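MtVAO615 (Myceliophthora thermophila, PDB 6F72) probably acts as a secreted flavoprotein oxidase whose bicovalently bound FAD, once reduced, reacts rapidly with molecular oxygen, although no substrate has been identified. Local coordinates at residues A[283-288]-A[541-546]; A[303-308]-A[353-358]; A[534-539]-A[556-561]. All coordinates share one frame; numbering follows the deposited sequence.

Interaction 1: A[283-288]-A[541-546]. With FAD (flavin-adenine dinucleotide), chain E.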
loop_
_atom_site.group_PDB
_atom_site.type_symbol
_atom_site.label_atom_id
_atom_site.label_comp_id
_atom_site.label_asym_id
_atom_site.label_seq_id
_atom_site.Cartn_x
_atom_site.Cartn_y
_atom_site.Cartn_z
ATOM N N GLY A 283 -5.297 2.247 -7.696
ATOM C CA GLY A 283 -4.309 2.321 -8.780
ATOM C C GLY A 283 -4.494 1.326 -9.901
ATOM O O GLY A 283 -5.162 0.304 -9.734
ATOM N N GLY A 284 -3.901 1.631 -11.056
ATOM C CA GLY A 284 -3.706 0.641 -12.111
ATOM C C GLY A 284 -4.913 0.290 -12.947
ATOM O O GLY A 284 -4.872 -0.655 -13.741
ATOM N N THR A 285 -6.002 1.024 -12.771
ATOM C CA THR A 285 -7.197 0.743 -13.572
ATOM C C THR A 285 -7.733 1.909 -14.418
ATOM O O THR A 285 -8.282 1.681 -15.505
ATOM C CB THR A 285 -8.307 0.050 -12.763
ATOM O OG1 THR A 285 -9.349 -0.353 -13.660
ATOM C CG2 THR A 285 -8.890 0.954 -11.683
ATOM N N PHE A 286 -7.555 3.135 -13.931
ATOM C CA PHE A 286 -8.137 4.315 -14.599
ATOM C C PHE A 286 -7.256 4.958 -15.666
ATOM O O PHE A 286 -7.767 5.382 -16.698
ATOM C CB PHE A 286 -8.581 5.371 -13.581
ATOM C CG PHE A 286 -9.671 4.896 -12.655
ATOM C CD1 PHE A 286 -10.959 4.626 -13.145
ATOM C CD2 PHE A 286 -9.412 4.711 -11.297
ATOM C CE1 PHE A 286 -11.962 4.180 -12.300
ATOM C CE2 PHE A 286 -10.427 4.268 -10.438
ATOM C CZ PHE A 286 -11.698 3.999 -10.944
ATOM N N ALA A 287 -5.953 5.027 -15.386
ATOM C CA ALA A 287 -4.958 5.711 -16.226
ATOM C C ALA A 287 -3.554 5.442 -15.684
ATOM O O ALA A 287 -3.394 5.005 -14.534
ATOM C CB ALA A 287 -5.231 7.221 -16.269
ATOM N N VAL A 288 -2.544 5.731 -16.504
ATOM C CA VAL A 288 -1.158 5.642 -16.069
ATOM C C VAL A 288 -0.761 7.001 -15.512
ATOM O O VAL A 288 -0.782 8.005 -16.238
ATOM C CB VAL A 288 -0.215 5.215 -17.224
ATOM C CG1 VAL A 288 1.193 4.974 -16.721
ATOM C CG2 VAL A 288 -0.737 3.963 -17.906
ATOM N N ARG A 541 -18.499 3.965 -14.224
ATOM C CA ARG A 541 -18.754 4.955 -15.270
ATOM C C ARG A 541 -17.494 5.708 -15.693
ATOM O O ARG A 541 -17.299 5.935 -16.885
ATOM C CB ARG A 541 -19.840 5.926 -14.846
ATOM C CG ARG A 541 -21.234 5.322 -14.872
ATOM C CD ARG A 541 -22.304 6.401 -14.845
ATOM N NE ARG A 541 -22.277 7.207 -13.624
ATOM C CZ ARG A 541 -22.888 6.888 -12.478
ATOM N NH1 ARG A 541 -23.577 5.756 -12.337
ATOM N NH2 ARG A 541 -22.796 7.713 -11.447
ATOM N N VAL A 542 -16.660 6.106 -14.728
ATOM C CA VAL A 542 -15.395 6.794 -15.029
ATOM C C VAL A 542 -14.451 5.830 -15.778
ATOM O O VAL A 542 -13.850 6.202 -16.782
ATOM C CB VAL A 542 -14.692 7.364 -13.765
ATOM C CG1 VAL A 542 -13.387 8.072 -14.133
ATOM C CG2 VAL A 542 -15.596 8.337 -13.025
ATOM N N LYS A 543 -14.356 4.594 -15.286
ATOM C CA LYS A 543 -13.572 3.539 -15.924
ATOM C C LYS A 543 -13.978 3.316 -17.385
ATOM O O LYS A 543 -13.106 3.261 -18.256
ATOM C CB LYS A 543 -13.665 2.227 -15.113
ATOM C CG LYS A 543 -13.139 0.970 -15.809
ATOM C CD LYS A 543 -11.621 0.931 -15.898
ATOM C CE LYS A 543 -11.147 -0.462 -16.274
ATOM N NZ LYS A 543 -9.670 -0.434 -16.426
ATOM N N LYS A 544 -15.279 3.195 -17.646
ATOM C CA LYS A 544 -15.798 3.035 -19.015
ATOM C C LYS A 544 -15.606 4.267 -19.906
ATOM O O LYS A 544 -15.480 4.131 -21.135
ATOM C CB LYS A 544 -17.268 2.622 -18.995
ATOM C CG LYS A 544 -17.466 1.162 -18.623
ATOM C CD LYS A 544 -18.928 0.880 -18.323
ATOM C CE LYS A 544 -19.126 -0.608 -18.060
ATOM N NZ LYS A 544 -20.379 -0.843 -17.284
ATOM N N LYS A 545 -15.574 5.451 -19.293
ATOM C CA LYS A 545 -15.277 6.693 -20.025
ATOM C C LYS A 545 -13.821 6.753 -20.525
ATOM O O LYS A 545 -13.589 6.961 -21.710
ATOM C CB LYS A 545 -15.601 7.924 -19.179
ATOM C CG LYS A 545 -15.451 9.241 -19.931
ATOM C CD LYS A 545 -15.934 10.423 -19.105
ATOM C CE LYS A 545 -15.426 11.734 -19.693
ATOM N NZ LYS A 545 -15.894 12.876 -18.857
ATOM N N TYR A 546 -12.872 6.564 -19.609
ATOM C CA TYR A 546 -11.428 6.715 -19.871
ATOM C C TYR A 546 -10.700 5.449 -20.322
ATOM O O TYR A 546 -9.548 5.515 -20.794
ATOM C CB TYR A 546 -10.732 7.329 -18.649
ATOM C CG TYR A 546 -11.182 8.743 -18.400
ATOM C CD1 TYR A 546 -10.584 9.812 -19.084
ATOM C CD2 TYR A 546 -12.236 9.023 -17.512
ATOM C CE1 TYR A 546 -11.006 11.121 -18.885
ATOM C CE2 TYR A 546 -12.665 10.333 -17.296
ATOM C CZ TYR A 546 -12.046 11.379 -17.989
ATOM O OH TYR A 546 -12.456 12.683 -17.801
HETATM P PA FAD E . 2.883 -1.115 -6.629
HETATM O O1A FAD E . 2.683 -2.582 -6.349
HETATM O O2A FAD E . 3.991 -0.764 -7.583
HETATM O O5B FAD E . 1.491 -0.512 -7.158
HETATM C C5B FAD E . 0.242 -0.849 -6.553
HETATM C C4B FAD E . -0.914 -0.688 -7.534
HETATM O O4B FAD E . -0.934 0.650 -8.037
HETATM C C3B FAD E . -0.840 -1.592 -8.750
HETATM O O3B FAD E . -2.187 -1.955 -9.078
HETATM C C2B FAD E . -0.271 -0.715 -9.852
HETATM O O2B FAD E . -0.736 -1.112 -11.145
HETATM C C1B FAD E . -0.789 0.660 -9.467
HETATM N N9A FAD E . 0.114 1.783 -9.816
HETATM C C8A FAD E . 1.228 2.136 -9.140
HETATM N N7A FAD E . 1.798 3.234 -9.697
HETATM C C5A FAD E . 1.035 3.596 -10.740
HETATM C C6A FAD E . 1.071 4.670 -11.758
HETATM N N6A FAD E . 2.080 5.569 -11.746
HETATM N N1A FAD E . 0.088 4.705 -12.686
HETATM C C2A FAD E . -0.918 3.804 -12.707
HETATM N N3A FAD E . -1.017 2.799 -11.801
HETATM C C4A FAD E . -0.086 2.647 -10.814
HETATM N N1 FAD E . -0.493 1.530 3.018
HETATM C C2 FAD E . -0.966 2.461 3.884
HETATM O O2 FAD E . -2.050 3.035 3.626
HETATM N N3 FAD E . -0.302 2.784 5.016
HETATM C C4 FAD E . 0.857 2.215 5.384
HETATM O O4 FAD E . 1.435 2.544 6.445
HETATM C C4X FAD E . 1.442 1.197 4.484
HETATM N N5 FAD E . 2.611 0.586 4.770
HETATM C C5X FAD E . 3.146 -0.356 3.940
HETATM C C6 FAD E . 4.372 -0.980 4.257
HETATM C C7 FAD E . 4.902 -1.949 3.376
HETATM C C7M FAD E . 6.217 -2.614 3.740
HETATM C C8 FAD E . 4.173 -2.304 2.104
HETATM C C8M FAD E . 4.707 -3.258 1.046
HETATM C C9 FAD E . 2.968 -1.674 1.812
HETATM C C9A FAD E . 2.422 -0.719 2.675
HETATM N N10 FAD E . 1.205 -0.073 2.352
HETATM C C10 FAD E . 0.678 0.880 3.249
HETATM C "C1'" FAD E . 0.471 -0.458 1.148
HETATM C "C2'" FAD E . 0.482 0.465 -0.033
HETATM O "O2'" FAD E . -0.368 1.568 0.272
HETATM C "C3'" FAD E . -0.089 -0.354 -1.185
HETATM O "O3'" FAD E . 0.562 -1.639 -1.279
HETATM C "C4'" FAD E . 0.032 0.390 -2.506
HETATM O "O4'" FAD E . -0.720 -0.296 -3.508
HETATM C "C5'" FAD E . 1.494 0.581 -2.917
HETATM O "O5'" FAD E . 1.595 1.185 -4.197
HETATM P P FAD E . 3.010 1.192 -4.957
HETATM O O1P FAD E . 4.068 1.664 -4.001
HETATM O O2P FAD E . 2.755 1.891 -6.273
HETATM O O3P FAD E . 3.227 -0.383 -5.242
HETATM O O HOH W 1 -7.395 5.657 -19.254
#
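Lys543 drives its ammonium group into the loop at Thr285 and grips that residue twice: NZ donates to Thr285 O at 2.7 Å and to Thr285 OG1 at 2.8 Å. The loop 283-288 belongs to the PCMH-type FAD-binding fold of the vanillyl-alcohol oxidase family and leads into strand 288-298, while Lys543 sits on helix 536-546 in the berberine and berberine-like region near the C-terminus. The lysine chain leaves its helix with CG anti to the backbone N, bends at chi2 (73°), which turns CD toward the loop, and then crosses the threonine side chain at about a right angle. NZ stands only slightly out of the carbonyl plane of Thr285, tilted by 21°. The same ammonium forms a salt bridge with Asp547 and a hydrogen bond to the carbonyl of Phe552, so the charge of this buried lysine is probably well compensated. Thr285 OG1 is in turn hydrogen-bonded to Val558 O.

On the other flank of the loop sits the adenine of FAD; Gly284 N comes within 3.2 Å of FAD N3A. A CB on Gly283 or Gly284 would run into the ribose oxygens, which makes two bare glycines understandable here. The lysine clamp thus holds the residue directly after this cofactor-lining pair.

Farther out, the Phe286 ring packs against the helix. Its CE1 lies 3.8 Å from Lys543 CB, and Val542 CG1 approaches CD1 at 4.3 Å, both obliquely. The backbone N of Lys543 lies in the ring plane, at the edge, whereas CG2 of neighbouring Thr285 rests over one face toward the rim. Leu274 and Ala277 of helix 272-278 also touch the ring. Near the end of the helix one water donates to both Phe286 O, at 2.6 Å, and Tyr546 O, at 2.7 Å.

Interaction 2: A[303-308]-A[353-358]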
loop_
_atom_site.group_PDB
_atom_site.type_symbol
_atom_site.label_atom_id
_atom_site.label_comp_id
_atom_site.label_asym_id
_atom_site.label_seq_id
_atom_site.Cartn_x
_atom_site.Cartn_y
_atom_site.Cartn_z
ATOM N N GLY A 303 5.599 15.904 18.878
ATOM C CA GLY A 303 5.598 15.094 20.095
ATOM C C GLY A 303 5.487 13.607 19.796
ATOM O O GLY A 303 4.744 13.186 18.904
ATOM N N GLY A 304 6.224 12.806 20.552
ATOM C CA GLY A 304 6.258 11.367 20.318
ATOM C C GLY A 304 6.315 10.580 21.601
ATOM O O GLY A 304 6.688 11.114 22.651
ATOM N N THR A 305 5.922 9.313 21.518
ATOM C CA THR A 305 6.103 8.387 22.626
ATOM C C THR A 305 6.104 6.937 22.199
ATOM O O THR A 305 5.500 6.572 21.185
ATOM C CB THR A 305 5.056 8.580 23.752
ATOM O OG1 THR A 305 5.522 7.915 24.929
ATOM C CG2 THR A 305 3.665 8.033 23.357
ATOM N N LEU A 306 6.812 6.132 22.985
ATOM C CA LEU A 306 6.519 4.719 23.113
ATOM C C LEU A 306 5.536 4.599 24.273
ATOM O O LEU A 306 5.733 5.199 25.339
ATOM C CB LEU A 306 7.791 3.899 23.390
ATOM C CG LEU A 306 7.725 2.369 23.257
ATOM C CD1 LEU A 306 9.076 1.820 22.832
ATOM C CD2 LEU A 306 7.274 1.678 24.541
ATOM N N LEU A 307 4.472 3.834 24.045
ATOM C CA LEU A 307 3.550 3.447 25.101
ATOM C C LEU A 307 3.249 1.957 24.998
ATOM O O LEU A 307 2.574 1.514 24.064
ATOM C CB LEU A 307 2.270 4.297 25.051
ATOM C CG LEU A 307 1.040 3.919 25.896
ATOM C CD1 LEU A 307 1.348 3.862 27.390
ATOM C CD2 LEU A 307 -0.095 4.892 25.606
ATOM N N GLY A 308 3.759 1.197 25.966
ATOM C CA GLY A 308 3.603 -0.253 25.988
ATOM C C GLY A 308 3.096 -0.785 27.309
ATOM O O GLY A 308 3.376 -0.214 28.362
ATOM N N GLY A 353 3.322 6.894 19.517
ATOM C CA GLY A 353 2.477 8.080 19.417
ATOM C C GLY A 353 3.042 9.175 18.536
ATOM O O GLY A 353 4.248 9.418 18.538
ATOM N N THR A 354 2.147 9.843 17.805
ATOM C CA THR A 354 2.485 10.972 16.934
ATOM C C THR A 354 1.588 12.161 17.303
ATOM O O THR A 354 0.363 12.117 17.142
ATOM C CB THR A 354 2.325 10.593 15.450
ATOM O OG1 THR A 354 3.233 9.526 15.141
ATOM C CG2 THR A 354 2.603 11.784 14.535
ATOM N N MET A 355 2.221 13.212 17.812
ATOM C CA MET A 355 1.511 14.347 18.391
ATOM C C MET A 355 2.023 15.680 17.810
ATOM O O MET A 355 2.773 16.402 18.479
ATOM C CB MET A 355 1.615 14.293 19.927
ATOM C CG MET A 355 0.892 13.103 20.552
ATOM S SD MET A 355 1.395 12.682 22.234
ATOM C CE MET A 355 2.886 11.735 21.909
ATOM N N PRO A 356 1.633 16.001 16.550
ATOM C CA PRO A 356 2.230 17.163 15.857
ATOM C C PRO A 356 2.036 18.482 16.604
ATOM O O PRO A 356 0.940 18.764 17.090
ATOM C CB PRO A 356 1.511 17.175 14.499
ATOM C CG PRO A 356 1.073 15.758 14.299
ATOM C CD PRO A 356 0.673 15.294 15.676
ATOM N N GLY A 357 3.109 19.255 16.726
ATOM C CA GLY A 357 3.069 20.547 17.414
ATOM C C GLY A 357 2.988 20.502 18.933
ATOM O O GLY A 357 2.851 21.558 19.571
ATOM N N ALA A 358 3.069 19.303 19.514
ATOM C CA ALA A 358 2.988 19.127 20.968
ATOM C C ALA A 358 4.368 19.113 21.605
ATOM O O ALA A 358 5.217 18.326 21.204
ATOM C CB ALA A 358 2.223 17.853 21.325
#
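Gly303 and Met355 face each other as an antiparallel hydrogen-bonded pair and pack tightly. Met355 N gives its hydrogen to Gly303 O at 2.7 Å; in return Gly303 N reaches Met355 O at 2.9 Å, from above the carbonyl plane. Ala358 N, closing a type II turn, comes to that oxygen from the opposite face. A CB on Gly303 would clash with Ala358 O. At the next hydrogen-bonded pair the grip is uneven: Gly353 N to Thr305 O is short (2.8 Å), but Thr305 N to Gly353 O is weak at 3.4 Å.

Both strands are inner members of a seven-stranded antiparallel sheet, whose Met355 and Thr305 face is covered by helix 360-376, consistent with the substrate (cap) domain of VAO-type oxidases. On that face the methionine chain bends at chi3 (-81°), bringing CE over the neighbouring strand, 3.6 Å from Gly304 C. Thr305 CG2 meets the same methyl more loosely, at 4.1 Å. A glycine in place of Thr305 would probably open a gap beside Met355 CE and leave that methyl freer to turn.

Packing thins at the turn, where exposed Gly357 takes positive phi at the third position.

Interaction 3: A[534-539]-A[556-561]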
loop_
_atom_site.group_PDB
_atom_site.type_symbol
_atom_site.label_atom_id
_atom_site.label_comp_id
_atom_site.label_asym_id
_atom_site.label_seq_id
_atom_site.Cartn_x
_atom_site.Cartn_y
_atom_site.Cartn_z
ATOM N N ASP A 534 -20.881 2.009 -2.249
ATOM C CA ASP A 534 -21.848 2.660 -3.132
ATOM C C ASP A 534 -21.182 3.459 -4.267
ATOM O O ASP A 534 -21.783 3.602 -5.325
ATOM C CB ASP A 534 -22.872 3.510 -2.336
ATOM C CG ASP A 534 -23.696 2.673 -1.354
ATOM O OD1 ASP A 534 -24.111 1.553 -1.724
ATOM O OD2 ASP A 534 -23.930 3.133 -0.204
ATOM N N ASN A 535 -19.944 3.921 -4.064
ATOM C CA ASN A 535 -19.149 4.592 -5.115
ATOM C C ASN A 535 -18.891 3.788 -6.384
ATOM O O ASN A 535 -18.527 4.370 -7.403
ATOM C CB ASN A 535 -17.796 5.066 -4.585
ATOM C CG ASN A 535 -17.892 6.346 -3.799
ATOM O OD1 ASN A 535 -18.844 7.127 -3.948
ATOM N ND2 ASN A 535 -16.894 6.580 -2.953
ATOM N N TYR A 536 -19.084 2.470 -6.314
ATOM C CA TYR A 536 -18.702 1.573 -7.405
ATOM C C TYR A 536 -19.348 1.868 -8.762
ATOM O O TYR A 536 -18.656 1.820 -9.781
ATOM C CB TYR A 536 -18.863 0.082 -7.033
ATOM C CG TYR A 536 -18.081 -0.803 -7.975
ATOM C CD1 TYR A 536 -16.708 -0.987 -7.788
ATOM C CD2 TYR A 536 -18.699 -1.421 -9.073
ATOM C CE1 TYR A 536 -15.966 -1.763 -8.659
ATOM C CE2 TYR A 536 -17.963 -2.210 -9.951
ATOM C CZ TYR A 536 -16.601 -2.373 -9.734
ATOM O OH TYR A 536 -15.844 -3.155 -10.581
ATOM N N ALA A 537 -20.643 2.180 -8.779
ATOM C CA ALA A 537 -21.337 2.483 -10.036
ATOM C C ALA A 537 -20.670 3.664 -10.756
ATOM O O ALA A 537 -20.445 3.599 -11.971
ATOM C CB ALA A 537 -22.811 2.761 -9.793
ATOM N N ARG A 538 -20.331 4.708 -9.993
ATOM C CA ARG A 538 -19.742 5.927 -10.550
ATOM C C ARG A 538 -18.289 5.706 -10.960
ATOM O O ARG A 538 -17.861 6.204 -12.007
ATOM C CB ARG A 538 -19.844 7.122 -9.601
ATOM C CG ARG A 538 -19.662 8.439 -10.341
ATOM C CD ARG A 538 -19.374 9.612 -9.430
ATOM N NE ARG A 538 -18.806 10.697 -10.218
ATOM C CZ ARG A 538 -18.201 11.771 -9.719
ATOM N NH1 ARG A 538 -18.079 11.926 -8.403
ATOM N NH2 ARG A 538 -17.723 12.695 -10.547
ATOM N N LEU A 539 -17.554 4.968 -10.131
ATOM C CA LEU A 539 -16.204 4.512 -10.465
ATOM C C LEU A 539 -16.195 3.719 -11.767
ATOM O O LEU A 539 -15.284 3.871 -12.584
ATOM C CB LEU A 539 -15.602 3.719 -9.309
ATOM C CG LEU A 539 -15.192 4.544 -8.085
ATOM C CD1 LEU A 539 -14.967 3.683 -6.851
ATOM C CD2 LEU A 539 -13.965 5.408 -8.364
ATOM N N THR A 556 -9.272 -7.276 -8.351
ATOM C CA THR A 556 -10.117 -6.451 -7.458
ATOM C C THR A 556 -10.206 -4.966 -7.840
ATOM O O THR A 556 -10.695 -4.153 -7.041
ATOM C CB THR A 556 -9.786 -6.583 -5.943
ATOM O OG1 THR A 556 -8.643 -5.782 -5.605
ATOM C CG2 THR A 556 -9.603 -8.055 -5.498
ATOM N N GLY A 557 -9.772 -4.616 -9.052
ATOM C CA GLY A 557 -9.870 -3.237 -9.532
ATOM C C GLY A 557 -11.245 -2.892 -10.070
ATOM O O GLY A 557 -12.008 -3.787 -10.461
ATOM N N VAL A 558 -11.559 -1.593 -10.132
ATOM C CA VAL A 558 -12.808 -1.170 -10.748
ATOM C C VAL A 558 -12.810 -1.636 -12.204
ATOM O O VAL A 558 -11.863 -1.367 -12.942
ATOM C CB VAL A 558 -13.024 0.372 -10.662
ATOM C CG1 VAL A 558 -14.260 0.800 -11.443
ATOM C CG2 VAL A 558 -13.110 0.830 -9.211
ATOM N N GLY A 559 -13.861 -2.354 -12.591
ATOM C CA GLY A 559 -14.027 -2.812 -13.966
ATOM C C GLY A 559 -13.174 -4.018 -14.332
ATOM O O GLY A 559 -13.036 -4.342 -15.519
ATOM N N SER A 560 -12.610 -4.687 -13.321
ATOM C CA SER A 560 -11.743 -5.855 -13.546
ATOM C C SER A 560 -12.536 -7.079 -13.954
ATOM O O SER A 560 -11.980 -7.994 -14.585
ATOM C CB SER A 560 -10.917 -6.181 -12.306
ATOM O OG SER A 560 -11.757 -6.413 -11.196
ATOM N N GLU A 561 -13.821 -7.094 -13.593
ATOM C CA GLU A 561 -14.737 -8.178 -13.942
ATOM C C GLU A 561 -14.940 -8.340 -15.465
ATOM O O GLU A 561 -15.591 -9.281 -15.910
ATOM C CB GLU A 561 -16.073 -8.052 -13.162
ATOM C CG GLU A 561 -17.061 -6.979 -13.649
ATOM C CD GLU A 561 -16.804 -5.550 -13.128
ATOM O OE1 GLU A 561 -15.762 -5.285 -12.483
ATOM O OE2 GLU A 561 -17.657 -4.657 -13.384
#
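The phenol ring of Tyr536 meets the 556-561 loop mainly at its hydroxyl end: Glu561 OE1 lies at the ring edge, near its plane, while Val558 CA and Gly559 N approach obliquely. The ring of Tyr532, from helix 527-532, also meets that of Tyr536. Tyr536 lies on helix 536-546, and the loop it meets makes a type II beta turn from Gly557 to Ser560, with Glu561 following directly after. The contact sits in the C-terminal part of the chain, at the berberine and berberine-like region, which folds back beside the FAD-binding domain.

Tyr536 CG stands anti to the backbone N, and the ring beyond it extends toward the turn. Its OH both accepts and donates. Gly559 N donates to it at 2.9 Å along an almost straight line, 176° at the hydrogen, while the OH gives its own hydrogen to Glu561 OE1 at 2.9 Å in a weak bond. Tyrosine and glutamate reach tip to tip, the ring and carboxylate planes 42° apart. The glutamate chain is bent at chi2 (-83°), curling CD back toward the phenol.

Val558 fits between the Tyr536 ring and Leu539. The valine and tyrosine side chains run antiparallel alongside each other, with Val558 CG2 3.9 Å from Tyr536 CE1. The same methyl meets Leu539 CB at 3.8 Å, and CG1 closes on the backbone oxygen of Leu539. Leu539 itself also packs on Trp276 and Ala277 of helix 272-278, which brings a third element of the fold against this helix.

The turn carries its own brace. Gly559 takes positive phi at the third position, and Gly557 O accepts from Ser560 N at 3.1 Å and, in the carbonyl plane on a lone pair, from Ser560 OG at 2.7 Å.

Interactions 1 and 3 are neighbours, their centres about 10 Å apart, and both use helix 536-546. They meet directly where Phe286 CZ packs on Val558 CB and Phe286 CE1 on Leu539 O. Their segments alternate along the chain, 283-288, 534-539, 541-546, 556-561, and together they join the C-terminal helix to the adenine side of the FAD site. Interaction 2 lies on the other side of the chain's centre, with centres about 39 and 38 Å from those of interactions 1 and 3. In sequence it falls between the two segments of interaction 1, and it belongs to the seven-stranded sheet, its nearest atoms about 25 Å from interaction 1.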